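Local coordinates for protein endonuclease V (Streptomyces avermitilis, PDB 3GOC) that probably repairs deaminated DNA, cutting one strand at the second phosphodiester bond 3' to a deoxyinosine in a magnesium-dependent reaction, at residues G179-F184 / K206-E211; G135-G140 / G188-L193. One frame throughout, in Å; residues are numbered along the deposited sequence.

Contact 1 of 2, residues G179-F184 / K206-E211; sequences GVKPVF and KYRIPE
R208 reaches from the loop ahead of helix 211-228 to V180, K181, P182 and V183, where a loop runs into strand 183-189. Its CB points toward that segment, and with CG anti to the backbone N (chi1 169°) and the chain extended as far as NE, the guanidinium is delivered to two successive carbonyls. CG lies 3.8 Å from V183 CG1, the two side chains running alongside in opposite senses. CD passes 3.3 Å from K181 O and also touches a methyl, V180 CG1, at 3.9 Å. NE then bonds K181 O at 2.8 Å through a bent N-H...O angle of 139°, reaching it from above the carbonyl plane. At the tip, NH2 donates to P182 O at 2.8 Å; this bond is nearly straight (169°), and the oxygen lies in the guanidinium plane. V183 CG1 rests over one face of the group. K181 CG comes within 3.3 Å of R208 NH2. The lysine chain bends so that its NZ stands 3.8 Å from R208 NH2 and in the plane of the F184 ring, at its edge. Outside the two segments, NH2 has a further acceptor in K143 O, and T176 OG1 bonds R208 O. Three main-chain oxygens thus grip the guanidinium; the bonds to K181 O and P182 O fix its rotation against the 179-184 segment. The like charge of the K181 ammonium probably costs some stability, which the negative ends of the three carbonyl dipoles are likely to repay.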
ATOM      1  N   GLY A 179      13.653  -6.620   7.332  1.00 20.32           N
ATOM      2  CA  GLY A 179      14.893  -6.586   8.088  1.00 18.72           C
ATOM      3  C   GLY A 179      15.712  -5.316   7.971  1.00 24.19           C
ATOM      4  O   GLY A 179      16.819  -5.242   8.505  1.00 25.55           O
ATOM      5  N   VAL A 180      15.167  -4.320   7.279  1.00 16.74           N
ATOM      6  CA  VAL A 180      15.838  -3.036   7.071  1.00 13.96           C
ATOM      7  C   VAL A 180      15.249  -1.970   8.005  1.00  8.27           C
ATOM      8  O   VAL A 180      14.084  -2.041   8.375  1.00 10.65           O
ATOM      9  CB  VAL A 180      15.658  -2.563   5.603  1.00 15.96           C
ATOM     10  CG1 VAL A 180      16.309  -1.207   5.395  1.00 15.59           C
ATOM     11  CG2 VAL A 180      16.260  -3.591   4.651  1.00 18.24           C
ATOM     12  N   LYS A 181      16.071  -0.994   8.385  1.00  7.55           N
ATOM     13  CA  LYS A 181      15.658   0.115   9.251  1.00  9.64           C
ATOM     14  C   LYS A 181      14.328   0.716   8.761  1.00  5.53           C
ATOM     15  O   LYS A 181      14.158   0.966   7.575  1.00  8.22           O
ATOM     16  CB  LYS A 181      16.760   1.180   9.236  1.00 13.57           C
ATOM     17  CG  LYS A 181      16.315   2.592   9.578  1.00 29.88           C
ATOM     18  CD  LYS A 181      15.925   2.723  11.035  1.00 32.07           C
ATOM     19  CE  LYS A 181      15.529   4.152  11.363  1.00 20.39           C
ATOM     20  NZ  LYS A 181      16.643   5.120  11.105  1.00 37.87           N
ATOM     21  N   PRO A 182      13.367   0.956   9.670  1.00  5.76           N
ATOM     22  CA  PRO A 182      12.090   1.523   9.217  1.00  6.62           C
ATOM     23  C   PRO A 182      12.138   3.010   8.887  1.00  5.64           C
ATOM     24  O   PRO A 182      13.152   3.684   9.117  1.00  5.72           O
ATOM     25  CB  PRO A 182      11.154   1.242  10.388  1.00  8.40           C
ATOM     26  CG  PRO A 182      12.075   1.341  11.575  1.00  7.55           C
ATOM     27  CD  PRO A 182      13.314   0.609  11.103  1.00  7.52           C
ATOM     28  N   VAL A 183      11.045   3.509   8.314  1.00  5.38           N
ATOM     29  CA  VAL A 183      10.927   4.931   8.014  1.00  3.81           C
ATOM     30  C   VAL A 183       9.879   5.420   8.999  1.00  5.42           C
ATOM     31  O   VAL A 183       9.257   4.614   9.690  1.00  7.19           O
ATOM     32  CB  VAL A 183      10.493   5.211   6.551  1.00  4.38           C
ATOM     33  CG1 VAL A 183      11.611   4.793   5.608  1.00  9.29           C
ATOM     34  CG2 VAL A 183       9.204   4.488   6.214  1.00  3.57           C
ATOM     35  N   PHE A 184       9.680   6.728   9.069  1.00  4.23           N
ATOM     36  CA  PHE A 184       8.755   7.291  10.034  1.00  5.49           C
ATOM     37  C   PHE A 184       7.646   8.071   9.375  1.00  5.35           C
ATOM     38  O   PHE A 184       7.846   9.143   8.807  1.00  5.55           O
ATOM     39  CB  PHE A 184       9.576   8.106  11.026  1.00  5.26           C
ATOM     40  CG  PHE A 184      10.704   7.310  11.617  1.00  5.37           C
ATOM     41  CD1 PHE A 184      11.950   7.255  10.986  1.00  7.08           C
ATOM     42  CD2 PHE A 184      10.471   6.489  12.719  1.00  4.30           C
ATOM     43  CE1 PHE A 184      12.943   6.384  11.440  1.00  7.52           C
ATOM     44  CE2 PHE A 184      11.449   5.617  13.183  1.00  7.16           C
ATOM     45  CZ  PHE A 184      12.692   5.559  12.540  1.00  6.99           C
ATOM     46  N   LYS A 206      10.173  -1.676  -3.834  1.00  8.96           N
ATOM     47  CA  LYS A 206      11.566  -1.971  -4.151  1.00 12.44           C
ATOM     48  C   LYS A 206      12.591  -1.362  -3.200  1.00 14.93           C
ATOM     49  O   LYS A 206      13.603  -1.990  -2.903  1.00 23.77           O
ATOM     50  CB  LYS A 206      11.882  -1.496  -5.574  1.00 15.33           C
ATOM     51  CG  LYS A 206      10.914  -1.994  -6.633  1.00 23.95           C
ATOM     52  CD  LYS A 206      11.181  -1.325  -7.971  1.00 25.04           C
ATOM     53  CE  LYS A 206      10.132  -1.706  -9.002  1.00 31.43           C
ATOM     54  NZ  LYS A 206      10.370  -1.019 -10.305  1.00 29.69           N
ATOM     55  N   TYR A 207      12.331  -0.149  -2.725  1.00 10.17           N
ATOM     56  CA  TYR A 207      13.264   0.529  -1.838  1.00 10.10           C
ATOM     57  C   TYR A 207      12.692   0.850  -0.469  1.00  7.46           C
ATOM     58  O   TYR A 207      11.488   0.754  -0.239  1.00  8.77           O
ATOM     59  CB  TYR A 207      13.735   1.840  -2.473  1.00  9.24           C
ATOM     60  CG  TYR A 207      14.195   1.719  -3.904  1.00 17.59           C
ATOM     61  CD1 TYR A 207      13.321   1.977  -4.961  1.00 18.72           C
ATOM     62  CD2 TYR A 207      15.505   1.349  -4.205  1.00 21.31           C
ATOM     63  CE1 TYR A 207      13.744   1.869  -6.282  1.00 22.27           C
ATOM     64  CE2 TYR A 207      15.936   1.238  -5.524  1.00 29.65           C
ATOM     65  CZ  TYR A 207      15.052   1.498  -6.554  1.00 28.67           C
ATOM     66  OH  TYR A 207      15.480   1.382  -7.858  1.00 34.91           O
ATOM     67  N   ARG A 208      13.577   1.252   0.438  1.00  5.56           N
ATOM     68  CA  ARG A 208      13.168   1.634   1.780  1.00  5.46           C
ATOM     69  C   ARG A 208      12.483   2.999   1.737  1.00  4.64           C
ATOM     70  O   ARG A 208      11.508   3.235   2.446  1.00  5.89           O
ATOM     71  CB  ARG A 208      14.389   1.702   2.699  1.00  5.86           C
ATOM     72  CG  ARG A 208      14.107   2.336   4.050  1.00  5.22           C
ATOM     73  CD  ARG A 208      15.369   2.508   4.876  1.00  7.27           C
ATOM     74  NE  ARG A 208      15.065   3.204   6.122  1.00  5.49           N
ATOM     75  CZ  ARG A 208      15.560   4.388   6.464  1.00  4.49           C
ATOM     76  NH1 ARG A 208      16.401   5.026   5.655  1.00  7.32           N
ATOM     77  NH2 ARG A 208      15.203   4.940   7.616  1.00  6.22           N
ATOM     78  N   ILE A 209      13.012   3.890   0.903  1.00  4.32           N
ATOM     79  CA  ILE A 209      12.494   5.252   0.755  1.00  5.90           C
ATOM     80  C   ILE A 209      11.433   5.329  -0.343  1.00  7.71           C
ATOM     81  O   ILE A 209      11.623   4.780  -1.426  1.00  6.25           O
ATOM     82  CB  ILE A 209      13.648   6.225   0.390  1.00  6.02           C
ATOM     83  CG1 ILE A 209      14.763   6.133   1.436  1.00  5.13           C
ATOM     84  CG2 ILE A 209      13.130   7.654   0.284  1.00  9.22           C
ATOM     85  CD1 ILE A 209      14.324   6.458   2.862  1.00  9.00           C
ATOM     86  N   PRO A 210      10.303   6.013  -0.079  1.00  3.78           N
ATOM     87  CA  PRO A 210       9.239   6.134  -1.080  1.00  5.60           C
ATOM     88  C   PRO A 210       9.760   6.674  -2.405  1.00  5.47           C
ATOM     89  O   PRO A 210      10.583   7.592  -2.426  1.00  8.27           O
ATOM     90  CB  PRO A 210       8.258   7.098  -0.425  1.00  8.69           C
ATOM     91  CG  PRO A 210       8.388   6.769   1.019  1.00 13.19           C
ATOM     92  CD  PRO A 210       9.890   6.615   1.200  1.00  5.78           C
ATOM     93  N   GLU A 211       9.276   6.119  -3.514  1.00  4.26           N
ATOM     94  CA  GLU A 211       9.717   6.578  -4.826  1.00  5.97           C
ATOM     95  C   GLU A 211       9.414   8.052  -5.040  1.00  7.22           C
ATOM     96  O   GLU A 211      10.125   8.731  -5.773  1.00  7.86           O
ATOM     97  CB  GLU A 211       9.092   5.710  -5.927  1.00 10.05           C
ATOM     98  CG  GLU A 211       9.705   4.317  -5.964  1.00 14.39           C
ATOM     99  CD  GLU A 211       9.316   3.507  -7.184  1.00 22.71           C
ATOM    100  OE1 GLU A 211       9.250   4.081  -8.290  1.00 22.86           O
ATOM    101  OE2 GLU A 211       9.097   2.286  -7.038  1.00 27.87           O
TER

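Contact 2 of 2, residues G135-G140 / G188-L193; sequences GLPTIG and GHRVDL
A classic beta bulge, with G188 and H189 both facing T138, marks the end of the antiparallel pairing between strands 183-189 and 138-142. T138 N donates to H189 O at 2.9 Å and H189 N returns a bond to T138 O at 3.0 Å; G188 N adds a weak bond to the same T138 O. A beta carbon on G188 would run into T138 OG1, which sits between the backbone N and the carbonyl carbon (chi1 69°) and bonds A127 O. Beyond the bulge the chain turns at R190, whose NH1 bonds G135 O at 2.9 Å, each group lying in the plane of the other. G135 follows helix 126-134, so the bond pins the helix exit to this turn. P137 CG lies 3.9 Å above one face of the guanidinium, offset toward its rim. R190 CG in turn lies over the centre of the H189 ring, 3.4 Å above its plane, and that ring directs CD2 at L136 O, 3.5 Å away, while its ND1 bonds I29 N. On the apolar side V191 spreads its two methyls, CG2 against P137 CB and CG1 against I139 CG2. An alanine in place of R190 would probably leave G135 O without this donor and E32 without the salt bridge it makes to NE, the P137 ring losing the guanidinium and one face of the H189 ring losing CG. Backbone bonds secure the strand pair, whereas one charged side chain, with a carbonyl at its edge, a proline over one face and E32 at NE, ties in the helix exit.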
ATOM      1  N   GLY A 135      -5.253  22.623   1.086  1.00  9.60           N
ATOM      2  CA  GLY A 135      -6.537  21.976   1.271  1.00 10.46           C
ATOM      3  C   GLY A 135      -6.483  20.539   0.778  1.00  8.33           C
ATOM      4  O   GLY A 135      -7.500  19.853   0.749  1.00 11.02           O
ATOM      5  N   LEU A 136      -5.291  20.069   0.419  1.00  9.55           N
ATOM      6  CA  LEU A 136      -5.126  18.718  -0.113  1.00  8.03           C
ATOM      7  C   LEU A 136      -4.621  17.686   0.887  1.00  4.62           C
ATOM      8  O   LEU A 136      -4.017  18.029   1.900  1.00  5.07           O
ATOM      9  CB  LEU A 136      -4.166  18.758  -1.304  1.00  9.81           C
ATOM     10  CG  LEU A 136      -4.558  19.739  -2.418  1.00 15.43           C
ATOM     11  CD1 LEU A 136      -3.409  19.871  -3.406  1.00 17.95           C
ATOM     12  CD2 LEU A 136      -5.831  19.265  -3.117  1.00 23.81           C
ATOM     13  N   PRO A 137      -4.878  16.398   0.615  1.00  6.83           N
ATOM     14  CA  PRO A 137      -4.442  15.303   1.481  1.00  7.10           C
ATOM     15  C   PRO A 137      -2.920  15.258   1.459  1.00  5.10           C
ATOM     16  O   PRO A 137      -2.307  15.293   0.390  1.00  6.91           O
ATOM     17  CB  PRO A 137      -5.038  14.071   0.809  1.00  7.09           C
ATOM     18  CG  PRO A 137      -6.235  14.603   0.110  1.00 10.27           C
ATOM     19  CD  PRO A 137      -5.735  15.890  -0.469  1.00  9.41           C
ATOM     20  N   THR A 138      -2.311  15.177   2.634  1.00  4.12           N
ATOM     21  CA  THR A 138      -0.856  15.124   2.719  1.00  4.98           C
ATOM     22  C   THR A 138      -0.394  14.217   3.846  1.00  4.83           C
ATOM     23  O   THR A 138      -1.095  14.030   4.841  1.00  7.27           O
ATOM     24  CB  THR A 138      -0.244  16.504   3.019  1.00  9.47           C
ATOM     25  OG1 THR A 138      -0.580  16.880   4.361  1.00 10.55           O
ATOM     26  CG2 THR A 138      -0.759  17.552   2.057  1.00  4.91           C
ATOM     27  N   ILE A 139       0.796  13.654   3.681  1.00  4.82           N
ATOM     28  CA  ILE A 139       1.398  12.825   4.714  1.00  5.16           C
ATOM     29  C   ILE A 139       2.881  13.116   4.691  1.00  5.44           C
ATOM     30  O   ILE A 139       3.401  13.716   3.746  1.00  5.15           O
ATOM     31  CB  ILE A 139       1.220  11.297   4.490  1.00  6.59           C
ATOM     32  CG1 ILE A 139       1.967  10.847   3.237  1.00  7.56           C
ATOM     33  CG2 ILE A 139      -0.258  10.953   4.419  1.00  7.92           C
ATOM     34  CD1 ILE A 139       2.004   9.334   3.076  1.00  9.28           C
ATOM     35  N   GLY A 140       3.557  12.701   5.748  1.00  4.84           N
ATOM     36  CA  GLY A 140       4.990  12.876   5.808  1.00  6.24           C
ATOM     37  C   GLY A 140       5.641  11.517   6.000  1.00  5.61           C
ATOM     38  O   GLY A 140       5.102  10.645   6.682  1.00  4.73           O
ATOM     39  N   GLY A 188      -0.436  14.226   7.696  1.00  6.70           N
ATOM     40  CA  GLY A 188      -0.273  15.638   7.453  1.00  6.66           C
ATOM     41  C   GLY A 188      -1.635  16.298   7.561  1.00  6.55           C
ATOM     42  O   GLY A 188      -1.897  17.081   8.479  1.00  8.35           O
ATOM     43  N   HIS A 189      -2.515  15.951   6.628  1.00  5.83           N
ATOM     44  CA  HIS A 189      -3.856  16.524   6.570  1.00  6.95           C
ATOM     45  C   HIS A 189      -4.765  15.639   5.712  1.00  5.51           C
ATOM     46  O   HIS A 189      -4.348  15.127   4.677  1.00  7.55           O
ATOM     47  CB  HIS A 189      -3.751  17.927   5.961  1.00  5.38           C
ATOM     48  CG  HIS A 189      -5.055  18.648   5.825  1.00  7.72           C
ATOM     49  ND1 HIS A 189      -5.894  18.881   6.894  1.00  8.68           N
ATOM     50  CD2 HIS A 189      -5.619  19.270   4.762  1.00  7.60           C
ATOM     51  CE1 HIS A 189      -6.914  19.621   6.496  1.00  8.19           C
ATOM     52  NE2 HIS A 189      -6.770  19.873   5.207  1.00  9.11           N
ATOM     53  N   ARG A 190      -6.001  15.448   6.166  1.00  7.10           N
ATOM     54  CA  ARG A 190      -7.003  14.665   5.442  1.00  8.48           C
ATOM     55  C   ARG A 190      -6.641  13.216   5.093  1.00  8.19           C
ATOM     56  O   ARG A 190      -7.110  12.681   4.090  1.00  6.77           O
ATOM     57  CB  ARG A 190      -7.412  15.424   4.174  1.00  6.92           C
ATOM     58  CG  ARG A 190      -8.053  16.787   4.449  1.00  7.80           C
ATOM     59  CD  ARG A 190      -8.506  17.444   3.156  1.00  8.30           C
ATOM     60  NE  ARG A 190      -9.456  16.596   2.446  1.00  8.99           N
ATOM     61  CZ  ARG A 190      -9.636  16.599   1.128  1.00  8.14           C
ATOM     62  NH1 ARG A 190      -8.932  17.413   0.356  1.00 10.02           N
ATOM     63  NH2 ARG A 190     -10.509  15.763   0.575  1.00 12.41           N
ATOM     64  N   VAL A 191      -5.812  12.586   5.921  1.00  6.63           N
ATOM     65  CA  VAL A 191      -5.414  11.187   5.721  1.00  6.60           C
ATOM     66  C   VAL A 191      -5.223  10.569   7.106  1.00  5.59           C
ATOM     67  O   VAL A 191      -4.704  11.243   7.996  1.00 10.50           O
ATOM     68  CB  VAL A 191      -4.065  11.072   4.961  1.00  9.17           C
ATOM     69  CG1 VAL A 191      -3.721   9.611   4.732  1.00  9.02           C
ATOM     70  CG2 VAL A 191      -4.130  11.816   3.637  1.00  9.02           C
ATOM     71  N   ASP A 192      -5.650   9.323   7.327  1.00  7.61           N
ATOM     72  CA  ASP A 192      -5.414   8.734   8.644  1.00  7.32           C
ATOM     73  C   ASP A 192      -4.144   7.886   8.616  1.00  6.72           C
ATOM     74  O   ASP A 192      -3.558   7.670   7.549  1.00  5.38           O
ATOM     75  CB  ASP A 192      -6.627   7.940   9.190  1.00  9.53           C
ATOM     76  CG  ASP A 192      -7.013   6.725   8.357  1.00 12.13           C
ATOM     77  OD1 ASP A 192      -6.193   6.193   7.593  1.00  9.18           O
ATOM     78  OD2 ASP A 192      -8.183   6.283   8.502  1.00 11.30           O
ATOM     79  N   LEU A 193      -3.686   7.444   9.783  1.00  9.26           N
ATOM     80  CA  LEU A 193      -2.446   6.678   9.852  1.00  9.73           C
ATOM     81  C   LEU A 193      -2.450   5.385   9.062  1.00  8.01           C
ATOM     82  O   LEU A 193      -1.445   5.048   8.442  1.00  7.33           O
ATOM     83  CB  LEU A 193      -2.055   6.401  11.307  1.00 11.00           C
ATOM     84  CG  LEU A 193      -1.169   7.458  11.967  1.00 18.56           C
ATOM     85  CD1 LEU A 193      -0.835   7.014  13.384  1.00 15.33           C
ATOM     86  CD2 LEU A 193       0.116   7.647  11.159  1.00 10.03           C
TER

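Strand 183-189 joins the two contacts: contact 1 lies at its start and contact 2 at its bulged end, their centres about 20 Å apart. Neighbouring strand 138-142 runs alongside, and helix 193-202 packs against both places, with T200 touched by V183 and P210 of contact 1 and by I139 of contact 2. Contact 1 lies nearer the active site. The side chain of I209 is about 6 Å from that of D114, a magnesium ligand, and about 9 Å from a bound magnesium ion; P210 occupies the N-cap position of helix 211-228, which carries D217, another ligand. The side chain of I139 lies about 10 Å from that of D114.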